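Local coordinates for protein beta-N-acetylhexosaminidase (Bacteroides fragilis, PDB 4PYS) that probably hydrolyses terminal beta-linked N-acetylhexosamine residues from glycoconjugates, as other family 20 glycoside hydrolases do, at residues Y163-L168 / I339-V344; V344-G349 / R367-K372; V357-N362 / G430-L435. All coordinates share one frame; numbering follows the deposited sequence.

Contact 1: Y163-L168 / I339-V344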
loop_
_atom_site.group_PDB
_atom_site.type_symbol
_atom_site.label_atom_id
_atom_site.label_comp_id
_atom_site.label_asym_id
_atom_site.label_seq_id
_atom_site.Cartn_x
_atom_site.Cartn_y
_atom_site.Cartn_z
ATOM N N TYR A 163 1.505 3.433 -3.660
ATOM C CA TYR A 163 0.148 3.281 -3.130
ATOM C C TYR A 163 0.186 2.820 -1.690
ATOM O O TYR A 163 0.986 1.968 -1.321
ATOM C CB TYR A 163 -0.678 2.265 -3.935
ATOM C CG TYR A 163 -0.950 2.660 -5.363
ATOM C CD1 TYR A 163 -2.015 3.496 -5.690
ATOM C CD2 TYR A 163 -0.142 2.195 -6.388
ATOM C CE1 TYR A 163 -2.265 3.856 -7.016
ATOM C CE2 TYR A 163 -0.379 2.558 -7.715
ATOM C CZ TYR A 163 -1.433 3.384 -8.018
ATOM O OH TYR A 163 -1.662 3.729 -9.337
ATOM N N PHE A 164 -0.711 3.373 -0.884
ATOM C CA PHE A 164 -0.923 2.876 0.465
ATOM C C PHE A 164 -2.336 2.322 0.466
ATOM O O PHE A 164 -3.306 3.061 0.263
ATOM C CB PHE A 164 -0.788 4.006 1.490
ATOM C CG PHE A 164 -1.133 3.598 2.908
ATOM C CD1 PHE A 164 -0.233 2.858 3.674
ATOM C CD2 PHE A 164 -2.343 3.974 3.477
ATOM C CE1 PHE A 164 -0.546 2.486 4.987
ATOM C CE2 PHE A 164 -2.678 3.601 4.788
ATOM C CZ PHE A 164 -1.777 2.861 5.544
ATOM N N HIS A 165 -2.445 1.015 0.667
ATOM C CA HIS A 165 -3.734 0.318 0.622
ATOM C C HIS A 165 -4.256 0.277 2.054
ATOM O O HIS A 165 -3.627 -0.311 2.930
ATOM C CB HIS A 165 -3.453 -1.078 0.042
ATOM C CG HIS A 165 -4.607 -2.026 0.064
ATOM N ND1 HIS A 165 -4.495 -3.320 -0.401
ATOM C CD2 HIS A 165 -5.885 -1.895 0.497
ATOM C CE1 HIS A 165 -5.645 -3.948 -0.247
ATOM N NE2 HIS A 165 -6.511 -3.103 0.290
ATOM N N TRP A 166 -5.381 0.945 2.302
ATOM C CA TRP A 166 -5.867 1.143 3.664
ATOM C C TRP A 166 -7.088 0.250 3.891
ATOM O O TRP A 166 -8.172 0.535 3.392
ATOM C CB TRP A 166 -6.244 2.620 3.865
ATOM C CG TRP A 166 -6.270 3.079 5.299
ATOM C CD1 TRP A 166 -5.944 2.348 6.409
ATOM C CD2 TRP A 166 -6.640 4.383 5.768
ATOM N NE1 TRP A 166 -6.096 3.127 7.546
ATOM C CE2 TRP A 166 -6.518 4.378 7.174
ATOM C CE3 TRP A 166 -7.073 5.552 5.134
ATOM C CZ2 TRP A 166 -6.824 5.501 7.964
ATOM C CZ3 TRP A 166 -7.364 6.671 5.913
ATOM C CH2 TRP A 166 -7.248 6.631 7.315
ATOM N N HIS A 167 -6.888 -0.847 4.617
ATOM C CA HIS A 167 -7.930 -1.840 4.845
ATOM C C HIS A 167 -8.734 -1.327 6.030
ATOM O O HIS A 167 -8.326 -1.492 7.180
ATOM C CB HIS A 167 -7.276 -3.201 5.142
ATOM C CG HIS A 167 -8.245 -4.341 5.266
ATOM N ND1 HIS A 167 -8.692 -5.066 4.181
ATOM C CD2 HIS A 167 -8.831 -4.897 6.354
ATOM C CE1 HIS A 167 -9.529 -6.005 4.593
ATOM N NE2 HIS A 167 -9.631 -5.922 5.909
ATOM N N LEU A 168 -9.869 -0.693 5.738
ATOM C CA LEU A 168 -10.603 0.121 6.704
ATOM C C LEU A 168 -11.801 -0.556 7.347
ATOM O O LEU A 168 -12.347 -0.041 8.320
ATOM C CB LEU A 168 -11.110 1.400 6.019
ATOM C CG LEU A 168 -10.045 2.460 5.777
ATOM C CD1 LEU A 168 -10.460 3.356 4.606
ATOM C CD2 LEU A 168 -9.867 3.279 7.036
ATOM N N ILE A 339 -10.876 -3.063 -7.372
ATOM C CA ILE A 339 -9.973 -4.171 -7.085
ATOM C C ILE A 339 -10.697 -5.199 -6.224
ATOM O O ILE A 339 -11.392 -4.833 -5.276
ATOM C CB ILE A 339 -8.705 -3.719 -6.328
ATOM C CG1 ILE A 339 -8.001 -2.581 -7.068
ATOM C CG2 ILE A 339 -7.744 -4.898 -6.146
ATOM C CD1 ILE A 339 -6.894 -1.894 -6.235
ATOM N N PHE A 340 -10.532 -6.479 -6.554
ATOM C CA PHE A 340 -11.112 -7.563 -5.764
ATOM C C PHE A 340 -10.015 -8.545 -5.404
ATOM O O PHE A 340 -9.086 -8.735 -6.183
ATOM C CB PHE A 340 -12.161 -8.329 -6.574
ATOM C CG PHE A 340 -13.403 -7.545 -6.882
ATOM C CD1 PHE A 340 -14.392 -7.375 -5.918
ATOM C CD2 PHE A 340 -13.604 -7.015 -8.145
ATOM C CE1 PHE A 340 -15.550 -6.672 -6.203
ATOM C CE2 PHE A 340 -14.766 -6.307 -8.444
ATOM C CZ PHE A 340 -15.737 -6.135 -7.469
ATOM N N TRP A 341 -10.118 -9.188 -4.244
ATOM C CA TRP A 341 -9.219 -10.306 -3.945
ATOM C C TRP A 341 -9.464 -11.443 -4.939
ATOM O O TRP A 341 -10.583 -11.623 -5.413
ATOM C CB TRP A 341 -9.430 -10.809 -2.513
ATOM C CG TRP A 341 -9.090 -9.780 -1.457
ATOM C CD1 TRP A 341 -9.965 -9.146 -0.615
ATOM C CD2 TRP A 341 -7.795 -9.269 -1.148
ATOM N NE1 TRP A 341 -9.285 -8.275 0.202
ATOM C CE2 TRP A 341 -7.948 -8.336 -0.103
ATOM C CE3 TRP A 341 -6.514 -9.518 -1.642
ATOM C CZ2 TRP A 341 -6.871 -7.648 0.447
ATOM C CZ3 TRP A 341 -5.438 -8.835 -1.088
ATOM C CH2 TRP A 341 -5.623 -7.911 -0.056
ATOM N N GLY A 342 -8.421 -12.209 -5.254
ATOM C CA GLY A 342 -8.505 -13.203 -6.314
ATOM C C GLY A 342 -9.485 -14.357 -6.121
ATOM O O GLY A 342 -9.832 -15.023 -7.103
ATOM N N ASP A 343 -9.919 -14.605 -4.881
ATOM C CA ASP A 343 -10.923 -15.651 -4.588
ATOM C C ASP A 343 -12.095 -15.591 -5.542
ATOM O O ASP A 343 -12.647 -16.616 -5.956
ATOM C CB ASP A 343 -11.557 -15.438 -3.215
ATOM C CG ASP A 343 -10.558 -15.335 -2.115
ATOM O OD1 ASP A 343 -9.880 -14.293 -2.045
ATOM O OD2 ASP A 343 -10.487 -16.277 -1.300
ATOM N N VAL A 344 -12.495 -14.358 -5.829
ATOM C CA VAL A 344 -13.685 -14.041 -6.614
ATOM C C VAL A 344 -13.757 -14.828 -7.914
ATOM O O VAL A 344 -14.843 -15.222 -8.364
ATOM C CB VAL A 344 -13.713 -12.522 -6.920
ATOM C CG1 VAL A 344 -14.895 -12.147 -7.762
ATOM C CG2 VAL A 344 -13.750 -11.742 -5.638
#
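H165 and W341 meet inside the barrel, their side chains reaching toward each other from opposite directions. The touching atoms are few: H165 CE1 lies 4.0 Å from W341 CZ2 and about as far from CH2 of the same indole. The imidazole and the six-membered ring of W341 are inclined by 30° but slid well apart, with centroids 5.9 Å apart, so they barely overlap and the contact is marginal. A chi1 of 173° swings the H165 ring away from its backbone N and into the interior. Alongside, H287 meets both rings, and Q359 touches both from strand 356-360. Strands 163-170 and 337-341 are not neighbours in the parallel sheet of this TIM-barrel catalytic domain; the two rings bridge its inside, where broad aromatic groups suit the span between strands. E223 bonds to both, OE1 to H165 NE2 and OE2 to W341 NE1, and so probably limits the rotation of the imidazole and of the indole. The same OE1 also bonds to H167 ND1, and H167 NE2 in turn reaches E170.

Contact 2: V344-G349 / R367-K372. With FMT (formic acid), chain I.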
loop_
_atom_site.group_PDB
_atom_site.type_symbol
_atom_site.label_atom_id
_atom_site.label_comp_id
_atom_site.label_asym_id
_atom_site.label_seq_id
_atom_site.Cartn_x
_atom_site.Cartn_y
_atom_site.Cartn_z
ATOM N N VAL A 344 -12.495 -14.358 -5.829
ATOM C CA VAL A 344 -13.685 -14.041 -6.614
ATOM C C VAL A 344 -13.757 -14.828 -7.914
ATOM O O VAL A 344 -14.843 -15.222 -8.364
ATOM C CB VAL A 344 -13.713 -12.522 -6.920
ATOM C CG1 VAL A 344 -14.895 -12.147 -7.762
ATOM C CG2 VAL A 344 -13.750 -11.742 -5.638
ATOM N N ILE A 345 -12.587 -15.077 -8.496
ATOM C CA ILE A 345 -12.496 -15.650 -9.830
ATOM C C ILE A 345 -11.834 -17.032 -9.868
ATOM O O ILE A 345 -11.306 -17.452 -10.906
ATOM C CB ILE A 345 -11.765 -14.689 -10.781
ATOM C CG1 ILE A 345 -10.290 -14.576 -10.406
ATOM C CG2 ILE A 345 -12.415 -13.312 -10.732
ATOM C CD1 ILE A 345 -9.467 -13.852 -11.441
ATOM N N TYR A 346 -11.875 -17.743 -8.743
ATOM C CA TYR A 346 -11.413 -19.129 -8.716
ATOM C C TYR A 346 -12.279 -19.950 -9.655
ATOM O O TYR A 346 -11.785 -20.818 -10.374
ATOM C CB TYR A 346 -11.499 -19.717 -7.309
ATOM C CG TYR A 346 -10.397 -19.283 -6.366
ATOM C CD1 TYR A 346 -9.271 -18.611 -6.829
ATOM C CD2 TYR A 346 -10.482 -19.563 -5.009
ATOM C CE1 TYR A 346 -8.266 -18.219 -5.956
ATOM C CE2 TYR A 346 -9.488 -19.181 -4.136
ATOM C CZ TYR A 346 -8.384 -18.511 -4.614
ATOM O OH TYR A 346 -7.407 -18.135 -3.728
ATOM N N LYS A 347 -13.575 -19.652 -9.652
ATOM C CA LYS A 347 -14.527 -20.331 -10.522
ATOM C C LYS A 347 -15.130 -19.345 -11.513
ATOM O O LYS A 347 -15.460 -18.213 -11.156
ATOM C CB LYS A 347 -15.641 -20.976 -9.693
ATOM C CG LYS A 347 -15.182 -22.134 -8.819
ATOM N N ASP A 348 -15.269 -19.777 -12.761
ATOM C CA ASP A 348 -15.888 -18.948 -13.787
ATOM C C ASP A 348 -17.363 -18.730 -13.465
ATOM O O ASP A 348 -17.950 -19.460 -12.666
ATOM C CB ASP A 348 -15.742 -19.600 -15.160
ATOM C CG ASP A 348 -14.301 -19.928 -15.499
ATOM O OD1 ASP A 348 -13.400 -19.178 -15.068
ATOM O OD2 ASP A 348 -14.068 -20.939 -16.194
ATOM N N GLY A 349 -17.961 -17.717 -14.079
ATOM C CA GLY A 349 -19.366 -17.432 -13.860
ATOM C C GLY A 349 -19.732 -16.076 -14.412
ATOM O O GLY A 349 -19.209 -15.670 -15.454
ATOM N N ARG A 367 -1.880 -21.619 -5.129
ATOM C CA ARG A 367 -0.779 -21.281 -6.039
ATOM C C ARG A 367 -1.140 -20.102 -6.947
ATOM O O ARG A 367 -1.527 -19.036 -6.461
ATOM C CB ARG A 367 -0.355 -22.505 -6.867
ATOM C CG ARG A 367 0.207 -23.665 -6.039
ATOM C CD ARG A 367 1.481 -23.256 -5.300
ATOM N NE ARG A 367 2.120 -24.384 -4.621
ATOM C CZ ARG A 367 2.010 -24.641 -3.318
ATOM N NH1 ARG A 367 2.625 -25.695 -2.797
ATOM N NH2 ARG A 367 1.286 -23.852 -2.533
ATOM N N ASP A 368 -1.052 -20.293 -8.260
ATOM C CA ASP A 368 -1.302 -19.191 -9.191
ATOM C C ASP A 368 -2.687 -19.223 -9.848
ATOM O O ASP A 368 -2.876 -18.625 -10.910
ATOM C CB ASP A 368 -0.216 -19.134 -10.267
ATOM C CG ASP A 368 -0.126 -20.411 -11.069
ATOM O OD1 ASP A 368 -0.608 -21.456 -10.583
ATOM O OD2 ASP A 368 0.438 -20.370 -12.181
ATOM N N LEU A 369 -3.650 -19.895 -9.216
ATOM C CA LEU A 369 -4.999 -20.008 -9.779
ATOM C C LEU A 369 -5.604 -18.651 -10.155
ATOM O O LEU A 369 -6.135 -18.490 -11.249
ATOM C CB LEU A 369 -5.942 -20.761 -8.827
ATOM C CG LEU A 369 -7.378 -20.977 -9.330
ATOM C CD1 LEU A 369 -7.372 -21.657 -10.687
ATOM C CD2 LEU A 369 -8.195 -21.789 -8.344
ATOM N N ALA A 370 -5.514 -17.674 -9.257
ATOM C CA ALA A 370 -6.121 -16.369 -9.523
ATOM C C ALA A 370 -5.404 -15.644 -10.650
ATOM O O ALA A 370 -6.032 -14.980 -11.480
ATOM C CB ALA A 370 -6.121 -15.514 -8.283
ATOM N N LEU A 371 -4.083 -15.751 -10.655
ATOM C CA LEU A 371 -3.283 -15.184 -11.726
ATOM C C LEU A 371 -3.706 -15.790 -13.062
ATOM O O LEU A 371 -3.914 -15.076 -14.041
ATOM C CB LEU A 371 -1.797 -15.460 -11.479
ATOM C CG LEU A 371 -0.872 -15.081 -12.634
ATOM C CD1 LEU A 371 -0.927 -13.598 -12.849
ATOM C CD2 LEU A 371 0.563 -15.518 -12.372
ATOM N N LYS A 372 -3.840 -17.113 -13.099
ATOM C CA LYS A 372 -4.227 -17.798 -14.334
ATOM C C LYS A 372 -5.628 -17.417 -14.824
ATOM O O LYS A 372 -5.842 -17.231 -16.022
ATOM C CB LYS A 372 -4.105 -19.318 -14.178
ATOM C CG LYS A 372 -2.677 -19.839 -14.314
ATOM C CD LYS A 372 -2.625 -21.351 -14.550
ATOM C CE LYS A 372 -2.687 -22.153 -13.250
ATOM N NZ LYS A 372 -4.079 -22.441 -12.799
HETATM C C FMT I . -5.796 -15.681 -5.074
HETATM O O1 FMT I . -5.871 -16.475 -4.149
HETATM O O2 FMT I . -6.100 -14.499 -4.980
#
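Y346 and L369 lean across one another at a slant, and the leucine meets the phenol chiefly through CD2, with CG close behind. L369 CD2 sits 3.7 Å from Y346 CD1 and stays close to CG and CB, so one methyl follows the inner part of the aromatic side chain. CG of L369 lies anti to its backbone N (chi1 -178°), which extends the leucine from the first turn of helix 369-376 toward the tyrosine. A370 comes to the same ring quite differently: its CB stands at the ring's edge, near its plane, 4.2 Å from Y346 CE1. A methyl this small lets the helix come close, and Y346 and A370 have CA atoms only 6.0 Å apart. Beside them I345 points its CD1 at the helix backbone, 3.6 Å from A370 O, a van der Waals contact of a methyl with the carbonyl oxygen. At the outer end of the phenol, in its plane, lies formic acid, probably from the crystallisation liquor. Y346 OH makes a very short, and so doubtful, hydrogen bond to its O1, and A370 CB touches the same molecule. H366 packs its ring against Y346. Here the loop following barrel strand 337-341 rests on helix 369-376, the second helix after strand 356-360: loop-to-helix packing on the C-terminal side of a TIM barrel, the side whose loops generally shape the active site in this fold.

Contact 3: V357-N362 / G430-L435. With FMT (formic acid), chain I.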
loop_
_atom_site.group_PDB
_atom_site.type_symbol
_atom_site.label_atom_id
_atom_site.label_comp_id
_atom_site.label_asym_id
_atom_site.label_seq_id
_atom_site.Cartn_x
_atom_site.Cartn_y
_atom_site.Cartn_z
ATOM N N VAL A 357 -9.809 -5.059 -11.341
ATOM C CA VAL A 357 -8.417 -5.452 -11.126
ATOM C C VAL A 357 -8.430 -6.561 -10.074
ATOM O O VAL A 357 -9.229 -6.514 -9.131
ATOM C CB VAL A 357 -7.577 -4.252 -10.632
ATOM C CG1 VAL A 357 -6.145 -4.672 -10.288
ATOM C CG2 VAL A 357 -7.580 -3.146 -11.684
ATOM N N ILE A 358 -7.573 -7.563 -10.251
ATOM C CA ILE A 358 -7.516 -8.714 -9.348
ATOM C C ILE A 358 -6.255 -8.701 -8.482
ATOM O O ILE A 358 -5.142 -8.601 -8.999
ATOM C CB ILE A 358 -7.552 -10.038 -10.150
ATOM C CG1 ILE A 358 -8.863 -10.152 -10.943
ATOM C CG2 ILE A 358 -7.374 -11.228 -9.224
ATOM C CD1 ILE A 358 -10.123 -10.120 -10.088
ATOM N N GLN A 359 -6.421 -8.813 -7.167
ATOM C CA GLN A 359 -5.268 -8.885 -6.280
ATOM C C GLN A 359 -5.032 -10.341 -5.907
ATOM O O GLN A 359 -5.821 -10.949 -5.182
ATOM C CB GLN A 359 -5.454 -8.018 -5.033
ATOM C CG GLN A 359 -4.191 -7.941 -4.178
ATOM C CD GLN A 359 -4.150 -6.704 -3.295
ATOM O OE1 GLN A 359 -5.150 -6.006 -3.135
ATOM N NE2 GLN A 359 -2.988 -6.435 -2.714
ATOM N N TRP A 360 -3.960 -10.896 -6.460
ATOM C CA TRP A 360 -3.622 -12.312 -6.341
ATOM C C TRP A 360 -2.906 -12.529 -5.016
ATOM O O TRP A 360 -1.872 -11.906 -4.768
ATOM C CB TRP A 360 -2.723 -12.681 -7.524
ATOM C CG TRP A 360 -2.054 -14.024 -7.475
ATOM C CD1 TRP A 360 -2.566 -15.202 -7.004
ATOM C CD2 TRP A 360 -0.729 -14.312 -7.926
ATOM N NE1 TRP A 360 -1.625 -16.208 -7.139
ATOM C CE2 TRP A 360 -0.493 -15.682 -7.702
ATOM C CE3 TRP A 360 0.285 -13.534 -8.497
ATOM C CZ2 TRP A 360 0.725 -16.296 -8.034
ATOM C CZ3 TRP A 360 1.494 -14.146 -8.823
ATOM C CH2 TRP A 360 1.699 -15.511 -8.588
ATOM N N TRP A 361 -3.450 -13.389 -4.155
ATOM C CA TRP A 361 -2.916 -13.475 -2.786
ATOM C C TRP A 361 -2.691 -14.881 -2.212
ATOM O O TRP A 361 -1.756 -15.080 -1.435
ATOM C CB TRP A 361 -3.792 -12.678 -1.811
ATOM C CG TRP A 361 -5.083 -13.370 -1.474
ATOM C CD1 TRP A 361 -6.277 -13.246 -2.129
ATOM C CD2 TRP A 361 -5.316 -14.271 -0.377
ATOM N NE1 TRP A 361 -7.236 -14.028 -1.513
ATOM C CE2 TRP A 361 -6.669 -14.663 -0.436
ATOM C CE3 TRP A 361 -4.509 -14.783 0.646
ATOM C CZ2 TRP A 361 -7.234 -15.552 0.492
ATOM C CZ3 TRP A 361 -5.070 -15.666 1.563
ATOM C CH2 TRP A 361 -6.416 -16.039 1.481
ATOM N N ASN A 362 -3.543 -15.847 -2.545
ATOM C CA ASN A 362 -3.446 -17.129 -1.843
ATOM C C ASN A 362 -2.575 -18.171 -2.545
ATOM O O ASN A 362 -3.075 -19.179 -3.040
ATOM C CB ASN A 362 -4.831 -17.706 -1.520
ATOM C CG ASN A 362 -4.775 -18.771 -0.442
ATOM O OD1 ASN A 362 -3.694 -19.168 -0.001
ATOM N ND2 ASN A 362 -5.941 -19.241 -0.011
ATOM N N GLY A 430 1.998 -4.977 -10.934
ATOM C CA GLY A 430 3.079 -4.841 -9.980
ATOM C C GLY A 430 2.857 -5.738 -8.786
ATOM O O GLY A 430 2.251 -6.809 -8.914
HETATM N N MSE A 431 3.315 -5.273 -7.629
HETATM C CA MSE A 431 3.372 -6.077 -6.425
HETATM C C MSE A 431 2.803 -5.335 -5.237
HETATM O O MSE A 431 2.848 -4.097 -5.182
HETATM C CB MSE A 431 4.834 -6.408 -6.108
HETATM C CG MSE A 431 5.548 -7.157 -7.207
HETATM SE SE MSE A 431 7.423 -7.402 -6.685
HETATM C CE MSE A 431 7.143 -8.315 -4.997
ATOM N N SER A 432 2.293 -6.093 -4.270
ATOM C CA SER A 432 1.877 -5.500 -3.002
ATOM C C SER A 432 2.591 -6.174 -1.844
ATOM O O SER A 432 3.164 -7.257 -1.999
ATOM C CB SER A 432 0.362 -5.604 -2.801
ATOM O OG SER A 432 -0.074 -6.944 -2.835
ATOM N N SER A 433 2.561 -5.509 -0.695
ATOM C CA SER A 433 3.072 -6.058 0.552
ATOM C C SER A 433 1.973 -5.761 1.561
ATOM O O SER A 433 1.212 -4.803 1.380
ATOM C CB SER A 433 4.352 -5.348 0.954
ATOM O OG SER A 433 4.184 -3.940 0.954
ATOM N N ALA A 434 1.861 -6.577 2.606
ATOM C CA ALA A 434 0.750 -6.394 3.533
ATOM C C ALA A 434 1.119 -6.661 4.973
ATOM O O ALA A 434 1.966 -7.511 5.278
ATOM C CB ALA A 434 -0.424 -7.276 3.141
ATOM N N LEU A 435 0.446 -5.945 5.862
ATOM C CA LEU A 435 0.576 -6.212 7.285
ATOM C C LEU A 435 -0.823 -6.369 7.860
ATOM O O LEU A 435 -1.487 -5.374 8.176
ATOM C CB LEU A 435 1.326 -5.061 7.968
ATOM C CG LEU A 435 1.811 -5.260 9.419
ATOM C CD1 LEU A 435 0.696 -5.291 10.464
ATOM C CD2 LEU A 435 2.653 -6.525 9.534
HETATM C C FMT I . -5.796 -15.681 -5.074
HETATM O O1 FMT I . -5.871 -16.475 -4.149
HETATM O O2 FMT I . -6.100 -14.499 -4.980
#
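Q359 and S432 are joined by one side-chain hydrogen bond, Q359 NE2 donating to S432 OG at 3.0 Å. The N-H...O angle of 139° shows a distinctly bent bond, yet the hydroxyl oxygen lies near the amide plane. Q359 reaches it by stretching out: CG is anti to the backbone N (chi1 -173°) and the chain stays extended beyond it, so the amide is carried well into the barrel. S432 needs no such length. Its CB already points at the other strand, and a compact hydroxyl is matched to a long amide. The opposite end of that amide, OE1, bonds to H287 NE2, which is consistent with the modelled orientation of the group. Formic acid lies just past the strand end. Its O2 accepts a bond from W361 N at 3.0 Å. Its O1 accepts one from N362 N at 2.9 Å, and Y346 OH also lies at O1. A chi1 of 75° puts CG of W361 between its backbone N and carbonyl carbon, and the indole thereby lays one face against N362 CB, which sits over the ring centre. W361 NE1 bonds to D343, and N362 OD1 caps the following helix at G365 N. The Q359-S432 bond thus spans non-adjacent strands, 356-360 and 428-435, as a polar link across the interior of the TIM barrel.

How the contacts relate
Contacts 1 and 3 lie in the core of the barrel, their centres about 7 Å apart, whereas contact 2 sits farther out, its centre about 16 and 14 Å from theirs, and is only partly buried. Strands 337-341 and 356-360 are neighbours in the sheet, and the bond from Q359 N to F340 O ties contact 1 to contact 3 directly. The segments of contacts 1 and 2 run on into each other through V344, and G342 packs on A370; W360 NE1 bonds to R367 O, linking contact 3 to contact 2. Contact 1 is two slid-apart rings tied to E223, contact 3 an amide-hydroxyl bond, and contact 2 leucine and alanine methyls against a tyrosine. The formic acid touches both contacts 2 and 3.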